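Local coordinates for ferredoxin--NADP reductase, apicoplast (PDB 3JQR), which transfers electrons between ferredoxin and NADP(H) through a bound FAD in the apicoplast of the malaria parasite Plasmodium falciparum, at residues Phe6-Thr11 against Gly155-Phe160; Lys13-Cys18 against Asp150-Gly155; Ile20-Asn25 against His37-His42. The protein carries 1 engineered substitution. All coordinates share one frame; numbering follows the deposited sequence.

Contact 1 (Phe6-Thr11 against Gly155-Phe160)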
loop_
_atom_site.group_PDB
_atom_site.type_symbol
_atom_site.label_atom_id
_atom_site.label_comp_id
_atom_site.label_asym_id
_atom_site.label_seq_id
_atom_site.Cartn_x
_atom_site.Cartn_y
_atom_site.Cartn_z
ATOM N N PHE A 6 -23.471 12.592 -6.966
ATOM C CA PHE A 6 -23.034 11.839 -8.136
ATOM C C PHE A 6 -22.401 10.538 -7.660
ATOM O O PHE A 6 -21.994 9.702 -8.465
ATOM C CB PHE A 6 -22.002 12.616 -8.958
ATOM C CG PHE A 6 -22.507 13.912 -9.530
ATOM C CD1 PHE A 6 -21.621 14.931 -9.841
ATOM C CD2 PHE A 6 -23.859 14.116 -9.754
ATOM C CE1 PHE A 6 -22.070 16.125 -10.372
ATOM C CE2 PHE A 6 -24.315 15.313 -10.282
ATOM C CZ PHE A 6 -23.420 16.317 -10.590
ATOM N N ILE A 7 -22.315 10.377 -6.344
ATOM C CA ILE A 7 -21.600 9.247 -5.755
ATOM C C ILE A 7 -22.282 7.908 -6.001
ATOM O O ILE A 7 -23.471 7.740 -5.734
ATOM C CB ILE A 7 -21.355 9.448 -4.244
ATOM C CG1 ILE A 7 -20.386 10.609 -4.016
ATOM C CG2 ILE A 7 -20.802 8.175 -3.621
ATOM C CD1 ILE A 7 -19.055 10.432 -4.717
ATOM N N ASN A 8 -21.506 6.963 -6.520
ATOM C CA ASN A 8 -21.992 5.627 -6.862
ATOM C C ASN A 8 -23.282 5.614 -7.672
ATOM O O ASN A 8 -24.177 4.805 -7.431
ATOM C CB ASN A 8 -22.095 4.734 -5.624
ATOM C CG ASN A 8 -20.745 4.197 -5.187
ATOM O OD1 ASN A 8 -19.821 4.962 -4.904
ATOM N ND2 ASN A 8 -20.621 2.874 -5.137
ATOM N N LEU A 9 -23.354 6.512 -8.647
ATOM C CA LEU A 9 -24.424 6.496 -9.628
ATOM C C LEU A 9 -24.247 5.258 -10.511
ATOM O O LEU A 9 -25.219 4.595 -10.867
ATOM C CB LEU A 9 -24.374 7.770 -10.473
ATOM C CG LEU A 9 -25.691 8.480 -10.794
ATOM C CD1 LEU A 9 -25.442 9.618 -11.772
ATOM C CD2 LEU A 9 -26.718 7.507 -11.347
ATOM N N TYR A 10 -23.000 4.953 -10.860
ATOM C CA TYR A 10 -22.682 3.722 -11.578
ATOM C C TYR A 10 -21.906 2.772 -10.675
ATOM O O TYR A 10 -20.924 3.164 -10.042
ATOM C CB TYR A 10 -21.892 4.017 -12.858
ATOM C CG TYR A 10 -22.601 4.982 -13.773
ATOM C CD1 TYR A 10 -22.211 6.311 -13.846
ATOM C CD2 TYR A 10 -23.686 4.573 -14.540
ATOM C CE1 TYR A 10 -22.868 7.202 -14.669
ATOM C CE2 TYR A 10 -24.349 5.458 -15.365
ATOM C CZ TYR A 10 -23.936 6.771 -15.425
ATOM O OH TYR A 10 -24.590 7.661 -16.245
ATOM N N THR A 11 -22.355 1.523 -10.613
ATOM C CA THR A 11 -21.723 0.523 -9.763
ATOM C C THR A 11 -21.309 -0.691 -10.582
ATOM O O THR A 11 -21.460 -0.705 -11.801
ATOM C CB THR A 11 -22.663 0.072 -8.633
ATOM O OG1 THR A 11 -23.850 -0.500 -9.196
ATOM C CG2 THR A 11 -23.042 1.254 -7.754
ATOM N N GLY A 155 -18.891 4.818 -10.566
ATOM C CA GLY A 155 -18.642 6.078 -9.868
ATOM C C GLY A 155 -19.794 7.063 -9.924
ATOM O O GLY A 155 -20.911 6.705 -10.298
ATOM N N ALA A 156 -19.529 8.309 -9.542
ATOM C CA ALA A 156 -18.209 8.724 -9.079
ATOM C C ALA A 156 -17.924 8.247 -7.653
ATOM O O ALA A 156 -18.841 7.878 -6.917
ATOM C CB ALA A 156 -18.076 10.239 -9.167
ATOM N N HIS A 157 -16.650 8.261 -7.269
ATOM C CA HIS A 157 -16.249 7.865 -5.921
ATOM C C HIS A 157 -15.388 8.931 -5.253
ATOM O O HIS A 157 -14.649 9.650 -5.923
ATOM C CB HIS A 157 -15.446 6.563 -5.956
ATOM C CG HIS A 157 -16.086 5.468 -6.747
ATOM N ND1 HIS A 157 -17.194 4.779 -6.305
ATOM C CD2 HIS A 157 -15.753 4.919 -7.940
ATOM C CE1 HIS A 157 -17.526 3.864 -7.197
ATOM N NE2 HIS A 157 -16.667 3.928 -8.199
ATOM N N GLY A 158 -15.474 9.020 -3.930
ATOM C CA GLY A 158 -14.520 9.816 -3.160
ATOM C C GLY A 158 -15.009 11.155 -2.644
ATOM O O GLY A 158 -16.123 11.582 -2.942
ATOM N N TYR A 159 -14.154 11.822 -1.867
ATOM C CA TYR A 159 -14.479 13.128 -1.285
ATOM C C TYR A 159 -13.320 14.129 -1.368
ATOM O O TYR A 159 -13.301 15.118 -0.640
ATOM C CB TYR A 159 -14.898 12.970 0.178
ATOM C CG TYR A 159 -16.157 12.165 0.374
ATOM C CD1 TYR A 159 -17.405 12.774 0.353
ATOM C CD2 TYR A 159 -16.098 10.792 0.576
ATOM C CE1 TYR A 159 -18.563 12.036 0.530
ATOM C CE2 TYR A 159 -17.250 10.045 0.753
ATOM C CZ TYR A 159 -18.478 10.673 0.729
ATOM O OH TYR A 159 -19.627 9.934 0.905
ATOM N N PHE A 160 -12.359 13.867 -2.247
ATOM C CA PHE A 160 -11.182 14.719 -2.400
ATOM C C PHE A 160 -11.536 15.906 -3.298
ATOM O O PHE A 160 -11.016 16.027 -4.407
ATOM C CB PHE A 160 -10.048 13.888 -3.011
ATOM C CG PHE A 160 -8.655 14.407 -2.728
ATOM C CD1 PHE A 160 -8.184 14.529 -1.428
ATOM C CD2 PHE A 160 -7.797 14.715 -3.775
ATOM C CE1 PHE A 160 -6.892 14.984 -1.180
ATOM C CE2 PHE A 160 -6.510 15.169 -3.536
ATOM C CZ PHE A 160 -6.055 15.301 -2.237
#

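Contact 2 (Lys13-Cys18 against Asp150-Gly155)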
loop_
_atom_site.group_PDB
_atom_site.type_symbol
_atom_site.label_atom_id
_atom_site.label_comp_id
_atom_site.label_asym_id
_atom_site.label_seq_id
_atom_site.Cartn_x
_atom_site.Cartn_y
_atom_site.Cartn_z
ATOM N N LYS A 13 -22.726 -3.486 -10.583
ATOM C CA LYS A 13 -23.937 -4.118 -11.102
ATOM C C LYS A 13 -24.534 -3.359 -12.294
ATOM O O LYS A 13 -25.108 -3.972 -13.195
ATOM C CB LYS A 13 -24.979 -4.346 -9.995
ATOM C CG LYS A 13 -25.325 -3.116 -9.168
ATOM C CD LYS A 13 -26.241 -3.478 -8.003
ATOM C CE LYS A 13 -25.498 -4.286 -6.941
ATOM N NZ LYS A 13 -26.394 -4.719 -5.829
ATOM N N ASN A 14 -24.392 -2.034 -12.306
ATOM C CA ASN A 14 -24.800 -1.236 -13.471
ATOM C C ASN A 14 -23.739 -0.225 -13.916
ATOM O O ASN A 14 -23.878 0.975 -13.679
ATOM C CB ASN A 14 -26.164 -0.556 -13.250
ATOM C CG ASN A 14 -26.094 0.628 -12.295
ATOM O OD1 ASN A 14 -26.421 1.758 -12.665
ATOM N ND2 ASN A 14 -25.677 0.372 -11.061
ATOM N N PRO A 15 -22.676 -0.713 -14.576
ATOM C CA PRO A 15 -21.566 0.153 -14.948
ATOM C C PRO A 15 -21.892 0.993 -16.174
ATOM O O PRO A 15 -22.798 0.656 -16.935
ATOM C CB PRO A 15 -20.448 -0.839 -15.268
ATOM C CG PRO A 15 -21.155 -2.045 -15.763
ATOM C CD PRO A 15 -22.497 -2.089 -15.071
ATOM N N LEU A 16 -21.152 2.079 -16.354
ATOM C CA LEU A 16 -21.366 2.977 -17.474
ATOM C C LEU A 16 -20.443 2.588 -18.623
ATOM O O LEU A 16 -19.221 2.618 -18.489
ATOM C CB LEU A 16 -21.121 4.423 -17.040
ATOM C CG LEU A 16 -21.657 5.557 -17.924
ATOM C CD1 LEU A 16 -20.598 6.042 -18.912
ATOM C CD2 LEU A 16 -22.937 5.138 -18.639
ATOM N N LYS A 17 -21.039 2.207 -19.746
ATOM C CA LYS A 17 -20.280 1.769 -20.908
ATOM C C LYS A 17 -19.676 2.969 -21.629
ATOM O O LYS A 17 -20.381 3.922 -21.962
ATOM C CB LYS A 17 -21.184 0.973 -21.851
ATOM C CG LYS A 17 -20.473 0.349 -23.033
ATOM C CD LYS A 17 -21.474 -0.306 -23.964
ATOM C CE LYS A 17 -20.830 -0.712 -25.276
ATOM N NZ LYS A 17 -21.864 -1.013 -26.307
ATOM N N CYS A 18 -18.367 2.917 -21.858
ATOM C CA CYS A 18 -17.647 4.030 -22.468
ATOM C C CYS A 18 -16.697 3.569 -23.561
ATOM O O CYS A 18 -16.547 2.376 -23.815
ATOM C CB CYS A 18 -16.853 4.802 -21.412
ATOM S SG CYS A 18 -17.838 5.405 -20.032
ATOM N N ASP A 150 -14.115 -0.710 -25.844
ATOM C CA ASP A 150 -15.080 -0.431 -24.790
ATOM C C ASP A 150 -14.391 -0.459 -23.433
ATOM O O ASP A 150 -13.430 -1.198 -23.228
ATOM C CB ASP A 150 -16.228 -1.441 -24.820
ATOM C CG ASP A 150 -17.144 -1.249 -26.016
ATOM O OD1 ASP A 150 -16.960 -0.267 -26.763
ATOM O OD2 ASP A 150 -18.054 -2.083 -26.205
ATOM N N ILE A 151 -14.887 0.359 -22.511
ATOM C CA ILE A 151 -14.371 0.388 -21.154
ATOM C C ILE A 151 -15.528 0.717 -20.223
ATOM O O ILE A 151 -16.364 1.561 -20.543
ATOM C CB ILE A 151 -13.245 1.426 -20.999
ATOM C CG1 ILE A 151 -12.507 1.224 -19.674
ATOM C CG2 ILE A 151 -13.801 2.840 -21.117
ATOM C CD1 ILE A 151 -11.205 1.992 -19.580
ATOM N N TYR A 152 -15.584 0.046 -19.079
ATOM C CA TYR A 152 -16.744 0.166 -18.205
ATOM C C TYR A 152 -16.409 0.822 -16.873
ATOM O O TYR A 152 -15.495 0.397 -16.169
ATOM C CB TYR A 152 -17.400 -1.202 -18.013
ATOM C CG TYR A 152 -17.915 -1.775 -19.313
ATOM C CD1 TYR A 152 -17.052 -2.388 -20.212
ATOM C CD2 TYR A 152 -19.259 -1.680 -19.653
ATOM C CE1 TYR A 152 -17.515 -2.904 -21.408
ATOM C CE2 TYR A 152 -19.734 -2.193 -20.848
ATOM C CZ TYR A 152 -18.856 -2.806 -21.722
ATOM O OH TYR A 152 -19.316 -3.321 -22.914
ATOM N N LEU A 153 -17.164 1.862 -16.535
ATOM C CA LEU A 153 -16.836 2.697 -15.388
ATOM C C LEU A 153 -17.882 2.663 -14.281
ATOM O O LEU A 153 -19.083 2.592 -14.541
ATOM C CB LEU A 153 -16.610 4.144 -15.835
ATOM C CG LEU A 153 -15.387 4.408 -16.713
ATOM C CD1 LEU A 153 -15.376 5.848 -17.200
ATOM C CD2 LEU A 153 -14.113 4.096 -15.948
ATOM N N THR A 154 -17.400 2.718 -13.044
ATOM C CA THR A 154 -18.243 2.862 -11.873
ATOM C C THR A 154 -17.924 4.218 -11.252
ATOM O O THR A 154 -16.811 4.718 -11.400
ATOM C CB THR A 154 -17.939 1.769 -10.830
ATOM O OG1 THR A 154 -16.686 2.048 -10.190
ATOM C CG2 THR A 154 -17.870 0.399 -11.489
ATOM N N GLY A 155 -18.891 4.818 -10.566
ATOM C CA GLY A 155 -18.642 6.078 -9.868
ATOM C C GLY A 155 -19.794 7.063 -9.924
ATOM O O GLY A 155 -20.911 6.705 -10.298
#

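Contact 3 (Ile20-Asn25 against His37-His42)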
loop_
_atom_site.group_PDB
_atom_site.type_symbol
_atom_site.label_atom_id
_atom_site.label_comp_id
_atom_site.label_asym_id
_atom_site.label_seq_id
_atom_site.Cartn_x
_atom_site.Cartn_y
_atom_site.Cartn_z
ATOM N N ILE A 20 -12.750 4.367 -25.470
ATOM C CA ILE A 20 -11.441 5.000 -25.440
ATOM C C ILE A 20 -11.222 5.754 -26.745
ATOM O O ILE A 20 -11.290 5.164 -27.824
ATOM C CB ILE A 20 -10.322 3.953 -25.282
ATOM C CG1 ILE A 20 -10.425 3.257 -23.923
ATOM C CG2 ILE A 20 -8.955 4.599 -25.449
ATOM C CD1 ILE A 20 -10.040 4.135 -22.756
ATOM N N VAL A 21 -10.972 7.057 -26.653
ATOM C CA VAL A 21 -10.681 7.858 -27.840
ATOM C C VAL A 21 -9.188 8.118 -27.993
ATOM O O VAL A 21 -8.680 8.217 -29.108
ATOM C CB VAL A 21 -11.443 9.198 -27.843
ATOM C CG1 VAL A 21 -12.861 9.003 -28.350
ATOM C CG2 VAL A 21 -11.438 9.824 -26.460
ATOM N N ASP A 22 -8.480 8.222 -26.874
ATOM C CA ASP A 22 -7.046 8.450 -26.935
ATOM C C ASP A 22 -6.293 7.692 -25.849
ATOM O O ASP A 22 -6.773 7.545 -24.726
ATOM C CB ASP A 22 -6.734 9.946 -26.845
ATOM C CG ASP A 22 -5.571 10.351 -27.732
ATOM O OD1 ASP A 22 -5.029 9.477 -28.441
ATOM O OD2 ASP A 22 -5.206 11.546 -27.725
ATOM N N LYS A 23 -5.110 7.205 -26.206
ATOM C CA LYS A 23 -4.206 6.600 -25.246
ATOM C C LYS A 23 -2.793 7.071 -25.550
ATOM O O LYS A 23 -2.190 6.659 -26.543
ATOM C CB LYS A 23 -4.290 5.076 -25.307
ATOM C CG LYS A 23 -3.408 4.355 -24.298
ATOM C CD LYS A 23 -3.629 2.855 -24.373
ATOM C CE LYS A 23 -2.607 2.092 -23.553
ATOM N NZ LYS A 23 -2.625 0.643 -23.897
ATOM N N ILE A 24 -2.271 7.950 -24.702
ATOM C CA ILE A 24 -0.933 8.484 -24.906
ATOM C C ILE A 24 -0.040 8.319 -23.682
ATOM O O ILE A 24 -0.470 8.498 -22.539
ATOM C CB ILE A 24 -0.960 9.969 -25.325
ATOM C CG1 ILE A 24 -1.415 10.850 -24.159
ATOM C CG2 ILE A 24 -1.867 10.162 -26.535
ATOM C CD1 ILE A 24 -0.946 12.290 -24.269
ATOM N N ASN A 25 1.210 7.963 -23.946
ATOM C CA ASN A 25 2.235 7.859 -22.926
ATOM C C ASN A 25 2.491 9.237 -22.322
ATOM O O ASN A 25 2.733 10.200 -23.048
ATOM C CB ASN A 25 3.515 7.311 -23.563
ATOM C CG ASN A 25 4.434 6.648 -22.564
ATOM O OD1 ASN A 25 4.014 5.795 -21.781
ATOM N ND2 ASN A 25 5.705 7.027 -22.594
ATOM N N HIS A 37 -2.048 8.317 -20.345
ATOM C CA HIS A 37 -3.215 9.168 -20.301
ATOM C C HIS A 37 -4.290 8.516 -21.161
ATOM O O HIS A 37 -4.026 8.106 -22.294
ATOM C CB HIS A 37 -2.872 10.552 -20.846
ATOM C CG HIS A 37 -4.041 11.482 -20.911
ATOM N ND1 HIS A 37 -4.611 12.038 -19.787
ATOM C CD2 HIS A 37 -4.744 11.958 -21.965
ATOM C CE1 HIS A 37 -5.619 12.813 -20.145
ATOM N NE2 HIS A 37 -5.720 12.784 -21.461
ATOM N N LEU A 38 -5.496 8.399 -20.616
ATOM C CA LEU A 38 -6.605 7.819 -21.358
ATOM C C LEU A 38 -7.700 8.851 -21.575
ATOM O O LEU A 38 -8.178 9.473 -20.625
ATOM C CB LEU A 38 -7.174 6.604 -20.621
ATOM C CG LEU A 38 -6.228 5.422 -20.411
ATOM C CD1 LEU A 38 -6.942 4.294 -19.683
ATOM C CD2 LEU A 38 -5.672 4.937 -21.740
ATOM N N GLU A 39 -8.090 9.034 -22.831
ATOM C CA GLU A 39 -9.175 9.940 -23.176
ATOM C C GLU A 39 -10.457 9.127 -23.314
ATOM O O GLU A 39 -10.619 8.367 -24.269
ATOM C CB GLU A 39 -8.859 10.643 -24.497
ATOM C CG GLU A 39 -7.452 11.233 -24.564
ATOM C CD GLU A 39 -7.445 12.752 -24.649
ATOM O OE1 GLU A 39 -7.714 13.288 -25.749
ATOM O OE2 GLU A 39 -7.155 13.411 -23.627
ATOM N N ILE A 40 -11.364 9.279 -22.357
ATOM C CA ILE A 40 -12.556 8.441 -22.326
ATOM C C ILE A 40 -13.838 9.180 -22.688
ATOM O O ILE A 40 -14.177 10.205 -22.093
ATOM C CB ILE A 40 -12.734 7.757 -20.962
ATOM C CG1 ILE A 40 -11.477 6.964 -20.601
ATOM C CG2 ILE A 40 -13.954 6.849 -20.983
ATOM C CD1 ILE A 40 -11.559 6.272 -19.260
ATOM N N ASN A 41 -14.545 8.634 -23.669
ATOM C CA ASN A 41 -15.834 9.158 -24.090
ATOM C C ASN A 41 -16.964 8.483 -23.322
ATOM O O ASN A 41 -17.144 7.267 -23.402
ATOM C CB ASN A 41 -16.014 8.960 -25.598
ATOM C CG ASN A 41 -17.440 9.195 -26.055
ATOM O OD1 ASN A 41 -18.149 10.043 -25.515
ATOM N ND2 ASN A 41 -17.864 8.442 -27.061
ATOM N N HIS A 42 -17.713 9.279 -22.569
ATOM C CA HIS A 42 -18.804 8.767 -21.750
ATOM C C HIS A 42 -20.157 9.333 -22.181
ATOM O O HIS A 42 -21.141 9.227 -21.452
ATOM C CB HIS A 42 -18.544 9.070 -20.268
ATOM C CG HIS A 42 -18.294 10.518 -19.973
ATOM N ND1 HIS A 42 -19.283 11.369 -19.528
ATOM C CD2 HIS A 42 -17.164 11.262 -20.045
ATOM C CE1 HIS A 42 -18.776 12.575 -19.345
ATOM N NE2 HIS A 42 -17.492 12.538 -19.652
#

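Contact 1 (Phe6-Thr11 against Gly155-Phe160)
Tyr10 and Gly155 hold each other through both of their backbone groups, a hydrogen-bonded antiparallel pair. Tyr10 N gives a bond to Gly155 O at 2.8 Å. Gly155 N returns one to Tyr10 O at 2.7 Å. Further along, Asn8 N binds Ala156 O at 2.8 Å, while Ala156 N reaches Phe6 O at 3.0 Å. Two residues, Leu9 and Tyr10, sit opposite the single Gly155, as in a classic beta bulge; their segment, which has no regular secondary structure, pairs here with the end of strand 150-157. One side-chain bond joins the set: His157 ND1 donates to Asn8 OD1 at 3.0 Å. It is bent (132°), and the imidazole nitrogen stands well above the amide plane, with ring and amide planes 75° apart. The other ring nitrogen, NE2, is bonded to Thr154 OG1; both ring nitrogens thus have a partner, which limits rotation of the ring. Ile7 runs CG1 beside its backbone N (chi1 -67°), which brings CD1 to 3.4 Å from Ala156 O and close to Gly158 O. The Tyr10 ring lies near Gly155 O, and its hydroxyl is hydrogen-bonded to Leu45 O. A cis peptide precedes Ala156, and at Gly155 a CB would jam against the carbonyl O of Thr154, so the backbone itself calls for glycine. Main-chain amides supply four of the five hydrogen bonds that tie the N-terminal segment to strand 150-157, with side-chain packing secondary.

Contact 2 (Lys13-Cys18 against Asp150-Gly155)
The ring of Tyr152 lies alongside the aliphatic chain of Lys17, the two side chains pointing the same way, with CG of Lys17 3.4 Å from CE2 of Tyr152. Pro15 adds its CB near CB of Tyr152, and the tyrosine ring also stacks with that of Tyr60. These groups decorate an antiparallel strand pair in the beta-barrel of the FAD-binding domain, 16-18 beside 150-155, whose N-to-C directions differ by 148°. Leu16 and Leu153 form a hydrogen-bonded pair, with Leu16 N to Leu153 O at 2.8 Å and the return bond from Leu153 N to Leu16 O. Cys18 and Ile151 repeat the pattern two residues on, and Lys17 with Tyr152 is the non-hydrogen-bonded pair between them. On the face that carries Leu16, Cys18, Ile151 and Leu153, the contacts are apolar: Cys18 CB meets Ile151 CG2 at 3.6 Å, and Ile40 of strand 35-41 touches both. The sulfur sits beside its own backbone N (chi1 -56°), a position from which it touches CD1 of Leu153 at 3.8 Å. Beside Lys17 stands Asp150. The extended lysine chain passes it with CE nearer the carboxylate than NZ, and the salt bridge is therefore long, 4.0 Å from Lys17 NZ to Asp150 OD2.

Contact 3 (Ile20-Asn25 against His37-His42)
Backbone hydrogen bonds between Ile24 and His37 frame one end of this strand pair: His37 N reaches Ile24 O at 2.7 Å and Ile24 N reaches His37 O at 3.0 Å. Glu39 N then donates to Asp22 O at 2.7 Å. Beyond it the register slips by one residue, because two residues, Val21 and Asp22, are set against the single Glu39, a classic beta bulge. The amide of Val21 bonds to Glu39 O and that of Asp22 only weakly, and the place of this oxygen is less certain.

Among polar side chains, His37 NE2 donates to Glu39 OE2 at 2.7 Å. The carboxylate oxygen lies in the imidazole plane and is met on its anti side, while ND1 of the same ring is bonded to the hydroxyl of Tyr225, a grip at both nitrogens that fixes its rotation. The carboxylates of Asp22 and Glu39 also come near each other, but this approach of like charges is doubtful, since the two side chains are modelled too close together.

Apolar contacts line the face of Ile20, Lys23, Leu38 and Ile40. With CG anti to its backbone N (chi1 -178°), the extended chain of Lys23 runs beside Leu38, its CG tight against Leu38 CD2 at 3.5 Å, and its ammonium goes on to the carbonyl oxygens of Ile142 and Leu145. Ile20 CD1 meets Ile40 CG1 at 3.8 Å. On the other face, Ile24 CG1 touches CB of His37 at 3.6 Å and approaches the ring at its edge.

This is a bulged antiparallel beta hairpin, part of the FAD-binding beta-barrel of the ferredoxin reductase family.

In the fold
All three contacts reach one six-stranded antiparallel sheet; contacts 1 and 2 join segments far apart in sequence, contact 3 a local hairpin. Contacts 1 and 2 share Gly155 and lie 12 Å apart between centres; there CE2 of Tyr10 packs on CD2 of Leu16 at 3.6 Å. Strand 16-25 carries contact 2 on into contact 3, 15 Å away between centres, with CB of Cys18 3.6 Å from CG2 of Ile40. Contacts 1 and 3 do not touch, their nearest atoms about 6 Å apart. Along the chain, contact 3 is nested within contact 2, and contact 2 within contact 1. The side chains of Leu38 and Leu153 lie about 9 and 11 Å from a bound FAD, and that of Leu38 about 4 Å from the side chain of Ile118, an FAD-site residue.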